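Local structure of protoporphyrinogen oxidase (Exiguobacterium sibiricum, 3LOV) at residues P100-A105 and R117-L122; E124-E129 and V163-E168; I260-G265 and A430-I435; R266-T271 and P275-Y280. The protein probably oxidises coproporphyrinogen III to coproporphyrin III with molecular oxygen during heme b biosynthesis, using FAD as its cofactor. One frame throughout, in Å; residues are numbered along the deposited sequence. Where two conformers were deposited one is given.

Interaction 1: P100-A105 and R117-L122; sequences PIPKGA and RQTTLL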
# COMPACT_ATOMS: atom_id res chain seq x y z
N PRO A 100 3.14 17.26 -17.44
CA PRO A 100 4.12 17.03 -16.38
C PRO A 100 3.56 17.52 -15.06
O PRO A 100 2.77 18.47 -15.04
CB PRO A 100 5.33 17.86 -16.82
CG PRO A 100 4.82 18.85 -17.85
CD PRO A 100 3.38 18.51 -18.19
N ILE A 101 3.91 16.83 -13.98
CA ILE A 101 3.48 17.25 -12.64
C ILE A 101 3.96 18.69 -12.45
O ILE A 101 5.14 18.98 -12.63
CB ILE A 101 4.08 16.35 -11.52
CG1 ILE A 101 3.45 14.95 -11.51
CG2 ILE A 101 3.90 16.99 -10.15
CD1 ILE A 101 3.98 14.03 -10.38
N PRO A 102 3.06 19.61 -12.07
CA PRO A 102 3.51 21.01 -11.98
C PRO A 102 4.70 21.18 -11.09
O PRO A 102 4.74 20.56 -10.04
CB PRO A 102 2.32 21.72 -11.33
CG PRO A 102 1.18 20.95 -11.76
CD PRO A 102 1.62 19.50 -11.81
N LYS A 103 5.65 22.02 -11.46
CA LYS A 103 6.73 22.36 -10.52
C LYS A 103 6.20 23.40 -9.56
O LYS A 103 5.08 23.91 -9.73
CB LYS A 103 7.96 22.91 -11.25
CG LYS A 103 8.69 21.89 -12.12
CD LYS A 103 9.60 20.96 -11.30
CE LYS A 103 10.64 20.23 -12.19
NZ LYS A 103 10.05 19.54 -13.39
N GLY A 104 7.00 23.71 -8.54
CA GLY A 104 6.67 24.73 -7.56
C GLY A 104 5.54 24.39 -6.62
O GLY A 104 4.72 25.26 -6.27
N ALA A 105 5.53 23.13 -6.17
CA ALA A 105 4.46 22.59 -5.37
C ALA A 105 5.00 21.52 -4.42
O ALA A 105 5.94 20.85 -4.74
CB ALA A 105 3.41 21.98 -6.28
N ARG A 117 2.11 28.19 -11.99
CA ARG A 117 1.11 28.64 -12.96
C ARG A 117 1.56 28.52 -14.43
O ARG A 117 0.85 28.95 -15.34
CB ARG A 117 0.72 30.08 -12.66
CG ARG A 117 0.05 30.24 -11.32
CD ARG A 117 -0.19 31.69 -10.99
NE ARG A 117 -1.18 32.29 -11.89
CZ ARG A 117 -1.94 33.35 -11.59
NH1 ARG A 117 -1.86 33.95 -10.40
NH2 ARG A 117 -2.81 33.78 -12.48
N GLN A 118 2.74 27.94 -14.65
CA GLN A 118 3.16 27.47 -15.96
C GLN A 118 2.38 26.20 -16.39
O GLN A 118 2.38 25.83 -17.58
CB GLN A 118 4.65 27.16 -15.97
CG GLN A 118 5.53 28.35 -15.57
CD GLN A 118 7.02 28.10 -15.80
OE1 GLN A 118 7.41 27.12 -16.43
NE2 GLN A 118 7.85 29.00 -15.29
N THR A 119 1.74 25.52 -15.43
CA THR A 119 1.01 24.32 -15.72
C THR A 119 -0.15 24.49 -16.69
O THR A 119 -0.88 25.48 -16.64
CB THR A 119 0.45 23.66 -14.46
OG1 THR A 119 0.03 22.36 -14.83
CG2 THR A 119 -0.73 24.48 -13.83
N THR A 120 -0.31 23.47 -17.54
CA THR A 120 -1.41 23.32 -18.47
C THR A 120 -2.55 22.47 -17.87
O THR A 120 -3.54 22.21 -18.52
CB THR A 120 -0.91 22.68 -19.82
OG1 THR A 120 -0.12 21.50 -19.56
CG2 THR A 120 -0.05 23.67 -20.61
N LEU A 121 -2.41 22.06 -16.62
CA LEU A 121 -3.31 21.07 -16.05
C LEU A 121 -4.60 21.75 -15.63
O LEU A 121 -5.67 21.13 -15.63
CB LEU A 121 -2.60 20.40 -14.87
CG LEU A 121 -3.01 19.09 -14.21
CD1 LEU A 121 -3.42 18.02 -15.19
CD2 LEU A 121 -1.81 18.65 -13.38
N LEU A 122 -4.50 23.02 -15.27
CA LEU A 122 -5.67 23.82 -14.91
C LEU A 122 -5.84 24.92 -15.97
O LEU A 122 -4.88 25.32 -16.63
CB LEU A 122 -5.48 24.42 -13.51
CG LEU A 122 -5.95 23.54 -12.34
CD1 LEU A 122 -5.20 22.20 -12.35
CD2 LEU A 122 -5.81 24.26 -10.98
O HOH W 1 2.27 20.84 -15.62
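Pro102 meets Thr119 and Leu121 where two loops pack side by side, one leading out of strand 97-100 and the other running from helix 113-116 into helix 124-135. The apolar part rests on the proline ring. Pro102 CD lies 3.9 Å from Leu121 CD2, the two side chains crossing at about a right angle. Against Pro102 CG lie both Thr119 OG1, at 3.6 Å, and Thr119 CB, at 3.9 Å. A proline suits this place because its rigid ring offers carbon on this side without an amide N-H to satisfy. Leu121 also touches Ile92 of strand 90-94, and both it and Pro102 rest on Leu166 of helix 160-172, which makes this a buried contact between strand 90-94 and helix 160-172.

The polar part centres on the hydroxyl of Thr119. With its oxygen anti to the backbone nitrogen (chi1 -167°), Thr119 OG1 accepts a hydrogen bond from Leu121 N at 3.0 Å, forming an ST turn. Thr119 OG1 also lies 2.8 Å from a water, which makes a short bond to Pro100 O, so that one solvent molecule appears to join the loops where no direct hydrogen bond does.

A threonine thus serves twice: OG1 and CB lie against proline, while OG1 also shapes the turn and meets the water. The chemistry implies two loops kept together by carbon packing and an apparent water bridge, with the buried hydroxyl supplied with polar partners.

Interaction 2: E124-E129 and V163-E168; sequences EEEKQE and VEKLIE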
# COMPACT_ATOMS: atom_id res chain seq x y z
N GLU A 124 -6.63 28.93 -17.02
CA GLU A 124 -6.12 30.21 -16.50
C GLU A 124 -6.98 30.66 -15.34
O GLU A 124 -6.48 31.10 -14.31
CB GLU A 124 -6.17 31.31 -17.58
CG GLU A 124 -5.66 32.66 -17.10
CD GLU A 124 -4.27 32.56 -16.48
OE1 GLU A 124 -3.37 32.00 -17.13
OE2 GLU A 124 -4.08 33.03 -15.33
N GLU A 125 -8.29 30.55 -15.53
CA GLU A 125 -9.22 30.94 -14.50
C GLU A 125 -9.05 30.11 -13.23
O GLU A 125 -9.07 30.66 -12.13
CB GLU A 125 -10.64 30.80 -15.02
CG GLU A 125 -11.69 30.94 -13.96
CD GLU A 125 -13.09 31.19 -14.51
OE1 GLU A 125 -13.23 31.45 -15.72
OE2 GLU A 125 -14.04 31.14 -13.70
N GLU A 126 -8.92 28.79 -13.37
CA GLU A 126 -8.68 27.92 -12.20
C GLU A 126 -7.36 28.32 -11.50
O GLU A 126 -7.31 28.40 -10.29
CB GLU A 126 -8.64 26.45 -12.61
CG GLU A 126 -10.00 25.89 -12.93
CD GLU A 126 -9.96 24.64 -13.80
OE1 GLU A 126 -8.91 24.30 -14.41
OE2 GLU A 126 -11.03 24.01 -13.89
N LYS A 127 -6.32 28.60 -12.28
CA LYS A 127 -5.05 29.06 -11.72
C LYS A 127 -5.23 30.35 -10.94
O LYS A 127 -4.81 30.44 -9.79
CB LYS A 127 -3.99 29.21 -12.79
CG LYS A 127 -3.57 27.89 -13.33
CD LYS A 127 -2.38 27.96 -14.27
CE LYS A 127 -2.72 28.37 -15.71
NZ LYS A 127 -1.52 28.22 -16.62
N GLN A 128 -5.92 31.32 -11.51
CA GLN A 128 -6.11 32.57 -10.81
C GLN A 128 -6.83 32.29 -9.51
O GLN A 128 -6.55 32.88 -8.50
CB GLN A 128 -6.92 33.54 -11.64
CG GLN A 128 -7.09 34.92 -10.98
CD GLN A 128 -5.76 35.61 -10.77
OE1 GLN A 128 -5.02 35.86 -11.72
NE2 GLN A 128 -5.45 35.91 -9.53
N GLU A 129 -7.78 31.38 -9.55
CA GLU A 129 -8.56 31.07 -8.33
C GLU A 129 -7.72 30.39 -7.23
O GLU A 129 -7.96 30.61 -6.05
CB GLU A 129 -9.73 30.17 -8.69
CG GLU A 129 -10.32 29.46 -7.53
CD GLU A 129 -11.45 28.54 -7.93
OE1 GLU A 129 -11.38 27.91 -9.01
OE2 GLU A 129 -12.39 28.44 -7.14
N VAL A 163 -7.98 20.10 -6.27
CA VAL A 163 -8.16 18.82 -5.58
C VAL A 163 -8.44 17.69 -6.57
O VAL A 163 -7.79 16.62 -6.53
CB VAL A 163 -9.30 18.91 -4.54
CG1 VAL A 163 -9.75 17.52 -4.12
CG2 VAL A 163 -8.85 19.71 -3.36
N GLU A 164 -9.37 17.94 -7.50
CA GLU A 164 -9.76 16.92 -8.50
C GLU A 164 -8.75 16.61 -9.55
O GLU A 164 -8.50 15.45 -9.84
CB GLU A 164 -11.07 17.34 -9.19
CG GLU A 164 -12.16 17.36 -8.22
CD GLU A 164 -13.43 17.99 -8.71
OE1 GLU A 164 -13.58 18.25 -9.93
OE2 GLU A 164 -14.28 18.20 -7.85
N LYS A 165 -8.15 17.65 -10.13
CA LYS A 165 -7.25 17.50 -11.27
C LYS A 165 -5.83 17.15 -10.87
O LYS A 165 -5.07 16.58 -11.69
CB LYS A 165 -7.23 18.78 -12.14
CG LYS A 165 -8.58 19.08 -12.80
CD LYS A 165 -8.54 20.37 -13.63
CE LYS A 165 -9.81 20.53 -14.45
NZ LYS A 165 -9.69 21.59 -15.51
N LEU A 166 -5.41 17.53 -9.66
CA LEU A 166 -4.00 17.26 -9.27
C LEU A 166 -3.82 16.46 -7.98
O LEU A 166 -3.14 15.43 -7.98
CB LEU A 166 -3.21 18.56 -9.23
CG LEU A 166 -1.76 18.37 -8.81
CD1 LEU A 166 -1.03 17.40 -9.74
CD2 LEU A 166 -1.07 19.74 -8.70
N ILE A 167 -4.43 16.91 -6.88
CA ILE A 167 -4.09 16.36 -5.56
C ILE A 167 -4.57 14.92 -5.41
O ILE A 167 -3.82 14.04 -5.02
CB ILE A 167 -4.70 17.16 -4.42
CG1 ILE A 167 -4.38 18.66 -4.54
CG2 ILE A 167 -4.18 16.66 -3.07
CD1 ILE A 167 -2.95 18.98 -4.46
N GLU A 168 -5.83 14.68 -5.74
CA GLU A 168 -6.35 13.32 -5.64
C GLU A 168 -5.54 12.31 -6.41
O GLU A 168 -5.13 11.31 -5.83
CB GLU A 168 -7.85 13.25 -6.01
CG GLU A 168 -8.39 11.83 -5.96
CD GLU A 168 -9.92 11.82 -5.99
OE1 GLU A 168 -10.49 12.35 -6.95
OE2 GLU A 168 -10.53 11.34 -5.03
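Glu126 and Lys165 form a salt bridge between two helices, 124-135 and 160-172, whose backbones stay well apart: the nearest pair of CA atoms between 124-129 and 163-168, those of Glu126 and Lys165, is separated by 10.6 Å. Along the first helix, Glu126 alone of residues 124-129 touches 163-168. Its chain is extended beyond CG, and long, flexible side chains of opposite charge are well suited to span such a gap at the surface. Glu126 OE1 also accepts from Thr123 N, just before the helix, so this oxygen is held by a backbone amide as well as by the lysine. With an alanine at Glu126, the Lys165 ammonium would probably lose this carboxylate mate and Thr123 N its side-chain acceptor. One residue on, Lys127 turns instead to the carbonyl oxygens of Arg117 and Thr119. Across the gap Lys165 likewise stretches out its chain, and the side chains of Glu126 and Lys165 cross at about a right angle. Lys165 NZ lies 3.0 Å from Glu126 OE1, on the syn lone pair of that oxygen, and makes a weak second bond of 3.2 Å to Glu126 OE2.

Interaction 3: I260-G265 and A430-I435; sequences ISREDG and AQYPGI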
# COMPACT_ATOMS: atom_id res chain seq x y z
N ILE A 260 -12.36 -21.87 14.24
CA ILE A 260 -11.78 -21.75 15.59
C ILE A 260 -12.83 -22.22 16.64
O ILE A 260 -13.95 -21.74 16.65
CB ILE A 260 -11.34 -20.29 15.88
CG1 ILE A 260 -10.25 -19.84 14.86
CG2 ILE A 260 -10.81 -20.10 17.32
CD1 ILE A 260 -9.79 -18.39 15.04
N SER A 261 -12.47 -23.16 17.50
CA SER A 261 -13.39 -23.63 18.57
C SER A 261 -12.73 -23.58 19.92
O SER A 261 -11.51 -23.68 20.03
CB SER A 261 -13.79 -25.05 18.32
OG SER A 261 -14.24 -25.21 16.99
N ARG A 262 -13.55 -23.51 20.95
CA ARG A 262 -13.03 -23.42 22.29
C ARG A 262 -12.63 -24.80 22.82
O ARG A 262 -13.36 -25.77 22.64
CB ARG A 262 -14.05 -22.72 23.18
CG ARG A 262 -14.44 -21.36 22.57
CD ARG A 262 -15.15 -20.49 23.56
NE ARG A 262 -15.95 -19.47 22.88
CZ ARG A 262 -15.57 -18.21 22.67
NH1 ARG A 262 -14.39 -17.79 23.08
NH2 ARG A 262 -16.39 -17.36 22.05
N GLU A 263 -11.45 -24.88 23.44
CA GLU A 263 -10.97 -26.06 24.16
C GLU A 263 -10.67 -25.60 25.57
O GLU A 263 -9.52 -25.47 25.93
CB GLU A 263 -9.66 -26.61 23.59
CG GLU A 263 -9.80 -27.45 22.40
CD GLU A 263 -10.43 -28.77 22.69
OE1 GLU A 263 -10.65 -29.11 23.87
OE2 GLU A 263 -10.77 -29.45 21.73
N ASP A 264 -11.72 -25.32 26.34
CA ASP A 264 -11.58 -24.97 27.75
C ASP A 264 -10.43 -23.98 28.05
O ASP A 264 -9.51 -24.27 28.84
CB ASP A 264 -11.44 -26.26 28.59
CG ASP A 264 -12.60 -27.27 28.32
OD1 ASP A 264 -13.77 -26.89 28.48
OD2 ASP A 264 -12.35 -28.44 27.94
N GLY A 265 -10.47 -22.81 27.42
CA GLY A 265 -9.45 -21.78 27.66
C GLY A 265 -8.42 -21.72 26.53
O GLY A 265 -7.81 -20.70 26.30
N ALA A 430 -12.28 -9.71 24.33
CA ALA A 430 -13.32 -10.01 25.29
C ALA A 430 -14.08 -11.31 24.92
O ALA A 430 -14.42 -12.10 25.78
CB ALA A 430 -14.31 -8.81 25.43
N GLN A 431 -14.31 -11.56 23.63
CA GLN A 431 -14.98 -12.77 23.21
C GLN A 431 -14.05 -13.94 22.99
O GLN A 431 -14.46 -15.09 23.14
CB GLN A 431 -15.79 -12.53 21.95
CG GLN A 431 -16.97 -11.63 22.21
CD GLN A 431 -17.91 -12.22 23.27
OE1 GLN A 431 -18.50 -13.27 23.07
NE2 GLN A 431 -18.04 -11.54 24.37
N TYR A 432 -12.79 -13.65 22.60
CA TYR A 432 -11.78 -14.69 22.39
C TYR A 432 -10.43 -14.31 23.00
O TYR A 432 -9.49 -13.96 22.29
CB TYR A 432 -11.61 -14.96 20.91
CG TYR A 432 -12.84 -15.48 20.19
CD1 TYR A 432 -13.84 -14.59 19.69
CD2 TYR A 432 -12.99 -16.83 19.94
CE1 TYR A 432 -14.92 -15.06 19.00
CE2 TYR A 432 -14.09 -17.31 19.22
CZ TYR A 432 -15.04 -16.43 18.75
OH TYR A 432 -16.12 -16.90 18.04
N PRO A 433 -10.33 -14.40 24.32
CA PRO A 433 -9.09 -14.04 24.96
C PRO A 433 -7.96 -14.85 24.35
O PRO A 433 -8.16 -16.02 24.06
CB PRO A 433 -9.31 -14.42 26.43
CG PRO A 433 -10.78 -14.55 26.60
CD PRO A 433 -11.31 -14.97 25.26
N GLY A 434 -6.83 -14.19 24.11
CA GLY A 434 -5.69 -14.79 23.42
C GLY A 434 -5.68 -14.71 21.88
O GLY A 434 -4.77 -15.25 21.23
N ILE A 435 -6.66 -14.05 21.29
CA ILE A 435 -6.67 -13.91 19.85
C ILE A 435 -6.38 -12.46 19.50
O ILE A 435 -7.00 -11.55 20.04
CB ILE A 435 -7.97 -14.48 19.23
CG1 ILE A 435 -8.10 -15.97 19.62
CG2 ILE A 435 -8.00 -14.30 17.70
CD1 ILE A 435 -9.13 -16.74 18.85
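Arg262, on strand 259-263, lays its guanidinium flat on the ring of Tyr432, just beyond the C-terminal end of helix 417-431. The planes are 22° apart and Arg262 CZ stands 4.2 Å from the centroid of the Tyr432 ring, over the face, in a cation-pi stack. The arginine CG is anti to its carbonyl carbon (chi1 -55°) and the chain runs extended to NE, which carries the flat group across to the helix end. There Arg262 NH1 donates to Gln431 O at 2.7 Å, in the carbonyl plane, while NH2 adds a weak bond to the same oxygen. Tyr432 CG is likewise anti to its carbonyl carbon (chi1 -62°), which presents a ring face to Arg262 NH2, 3.6 Å above the plane near the rim.

Asp296 ties both groups down: its carboxylate forms a salt bridge with Arg262 NH2, and its backbone N donates to Tyr432 OH. A leucine in place of Tyr432 would probably leave the guanidinium without its aromatic face and Asp296 N without the hydroxyl it meets.

Ile260, partly exposed and beside the FAD-binding Leu257, meets the buried Ile435 tip to tip, CG2 to CD1. One arginine thus satisfies a helix-end carbonyl, an aromatic face and a carboxylate together.

Interaction 4: R266-T271 and P275-Y280; sequences RYRLKT and PEYADY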
# COMPACT_ATOMS: atom_id res chain seq x y z
N ARG A 266 -8.22 -22.82 25.84
CA ARG A 266 -7.34 -22.87 24.69
C ARG A 266 -8.25 -22.90 23.45
O ARG A 266 -9.46 -22.80 23.55
CB ARG A 266 -6.44 -24.13 24.76
CG ARG A 266 -5.71 -24.41 26.12
CD ARG A 266 -4.75 -25.64 26.06
NE ARG A 266 -3.64 -25.40 25.12
CZ ARG A 266 -3.05 -26.31 24.34
NH1 ARG A 266 -3.40 -27.60 24.35
NH2 ARG A 266 -2.08 -25.92 23.52
N TYR A 267 -7.66 -23.08 22.28
CA TYR A 267 -8.44 -23.13 21.06
C TYR A 267 -8.05 -24.32 20.24
O TYR A 267 -6.88 -24.73 20.22
CB TYR A 267 -8.22 -21.82 20.26
CG TYR A 267 -8.72 -20.62 21.01
CD1 TYR A 267 -10.06 -20.31 21.03
CD2 TYR A 267 -7.84 -19.78 21.71
CE1 TYR A 267 -10.54 -19.22 21.76
CE2 TYR A 267 -8.30 -18.70 22.41
CZ TYR A 267 -9.66 -18.42 22.43
OH TYR A 267 -10.14 -17.32 23.13
N ARG A 268 -9.03 -24.87 19.55
CA ARG A 268 -8.82 -25.91 18.61
C ARG A 268 -9.00 -25.28 17.25
O ARG A 268 -10.07 -24.73 16.96
CB ARG A 268 -9.85 -27.02 18.82
CG ARG A 268 -9.78 -28.11 17.80
CD ARG A 268 -10.67 -29.30 18.22
NE ARG A 268 -10.89 -30.20 17.09
CZ ARG A 268 -11.20 -31.50 17.17
NH1 ARG A 268 -11.33 -32.11 18.35
NH2 ARG A 268 -11.38 -32.19 16.07
N LEU A 269 -7.95 -25.35 16.42
CA LEU A 269 -7.96 -24.70 15.09
C LEU A 269 -8.13 -25.76 14.02
O LEU A 269 -7.30 -26.66 13.89
CB LEU A 269 -6.68 -23.89 14.89
CG LEU A 269 -6.60 -22.46 15.42
CD1 LEU A 269 -7.09 -22.26 16.82
CD2 LEU A 269 -5.15 -21.99 15.33
N LYS A 270 -9.25 -25.68 13.31
CA LYS A 270 -9.59 -26.65 12.28
C LYS A 270 -8.88 -26.42 10.96
O LYS A 270 -8.94 -25.33 10.42
CB LYS A 270 -11.10 -26.60 12.02
CG LYS A 270 -11.57 -27.63 11.01
CD LYS A 270 -13.00 -27.36 10.59
CE LYS A 270 -13.37 -28.09 9.32
NZ LYS A 270 -14.34 -29.13 9.61
N THR A 271 -8.28 -27.48 10.41
CA THR A 271 -7.61 -27.45 9.09
C THR A 271 -7.96 -28.71 8.33
O THR A 271 -8.48 -29.63 8.92
CB THR A 271 -6.08 -27.43 9.22
OG1 THR A 271 -5.58 -28.76 9.46
CG2 THR A 271 -5.59 -26.45 10.33
N PRO A 275 -6.58 -30.91 13.54
CA PRO A 275 -6.60 -29.68 14.29
C PRO A 275 -5.24 -29.28 14.80
O PRO A 275 -4.38 -30.14 14.97
CB PRO A 275 -7.52 -30.02 15.47
CG PRO A 275 -7.34 -31.51 15.66
CD PRO A 275 -7.14 -32.05 14.28
N GLU A 276 -5.05 -27.98 15.00
CA GLU A 276 -3.89 -27.46 15.74
C GLU A 276 -4.41 -26.89 17.02
O GLU A 276 -5.43 -26.22 16.98
CB GLU A 276 -3.21 -26.31 15.00
CG GLU A 276 -2.13 -26.66 14.08
CD GLU A 276 -0.98 -27.32 14.79
OE1 GLU A 276 -0.34 -26.70 15.66
OE2 GLU A 276 -0.73 -28.47 14.46
N TYR A 277 -3.70 -27.07 18.14
CA TYR A 277 -4.19 -26.51 19.41
C TYR A 277 -3.36 -25.31 19.77
O TYR A 277 -2.13 -25.34 19.64
CB TYR A 277 -4.19 -27.57 20.55
CG TYR A 277 -5.14 -28.74 20.28
CD1 TYR A 277 -6.50 -28.64 20.56
CD2 TYR A 277 -4.70 -29.89 19.70
CE1 TYR A 277 -7.36 -29.70 20.29
CE2 TYR A 277 -5.55 -30.94 19.41
CZ TYR A 277 -6.87 -30.85 19.71
OH TYR A 277 -7.68 -31.93 19.44
N ALA A 278 -4.01 -24.23 20.16
CA ALA A 278 -3.28 -22.98 20.43
C ALA A 278 -3.72 -22.30 21.73
O ALA A 278 -4.88 -22.44 22.15
CB ALA A 278 -3.47 -22.02 19.27
N ASP A 279 -2.80 -21.59 22.36
CA ASP A 279 -3.12 -20.68 23.44
C ASP A 279 -3.25 -19.26 22.89
O ASP A 279 -4.13 -18.52 23.32
CB ASP A 279 -2.06 -20.78 24.50
CG ASP A 279 -1.92 -22.20 24.99
OD1 ASP A 279 -2.69 -22.58 25.90
OD2 ASP A 279 -1.14 -22.96 24.38
N TYR A 280 -2.37 -18.89 21.95
CA TYR A 280 -2.39 -17.56 21.34
C TYR A 280 -2.56 -17.72 19.85
O TYR A 280 -1.94 -18.59 19.24
CB TYR A 280 -1.12 -16.81 21.68
CG TYR A 280 -0.84 -16.82 23.15
CD1 TYR A 280 -1.61 -16.05 24.05
CD2 TYR A 280 0.15 -17.63 23.68
CE1 TYR A 280 -1.36 -16.09 25.43
CE2 TYR A 280 0.41 -17.66 25.06
CZ TYR A 280 -0.35 -16.90 25.92
OH TYR A 280 -0.07 -16.97 27.26
O HOH W 2 -9.80 -31.69 20.73
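Asp279 OD2 is gripped from two sides of the fold: Arg266 NH2 meets it at 3.2 Å, and Arg6 N of strand 6-10 also donates to it. Arg266 takes the carboxylate side-on, with Arg266 NE meeting Asp279 OD1 at 3.1 Å. The bend at chi3 (64°) turns the guanidinium edge to the carboxylate.

From this end runs the ladder of an antiparallel beta hairpin, strands 266-270 and 276-278. Tyr267 and Ala278 exchange two backbone bonds, both 2.9 Å between N and O. Leu269 N donates to Glu276 O at 2.7 Å, the shortest of the four, and Glu276 N returns the bond to Leu269 O. Between these hydrogen-bonded pairs, Arg268 faces Tyr277 as a non-hydrogen-bonded pair.

One face of the hairpin carries Tyr267, Leu269, Glu276 and Ala278. Leu269 CD2 reaches Ala278 CB at 4.3 Å, and both side chains pack on Val8 of strand 6-10, in the parallel sheet, where small and branched apolar residues fit; Leu269 also touches the FAD-binding Leu257. Glu276 turns its carboxylate to Arg252, while Tyr267 OH bonds to Pro433 O.

On the other face Arg268 and Tyr277 lie side by side, pointing the same way. The guanidinium of Arg268 has Pro275 CG over one face, and its NH1 donates to a water that also lies within hydrogen-bonding distance of Tyr277 OH. Long chains with polar ends suit this more exposed side. Backbone bonds therefore fix the register, and a two-point salt bridge ties the hairpin's end to strand 6-10.

Interactions 1 and 2 lie together, as do 3 and 4, on opposite sides of the chain's centre, with about 56 Å between the centres of 1 and 3. Interaction 1 is buried and mainly apolar; interaction 2, at the surface, is one ion pair between helices. Lys127 links them, its NZ probably hydrogen-bonded to Thr119 O at 2.8 Å. Interactions 3 and 4, both partly buried, share the three-stranded antiparallel sheet, in which 259-263 and 266-270 are neighbours. Interaction 4 builds the sheet through backbone bonds, whereas interaction 3 joins its edge strand to a helix end through side chains that also reach a backbone carbonyl. Side chains of both come within about 9 Å of FAD, whereas 1 and 2 lie away from the FAD-binding residues.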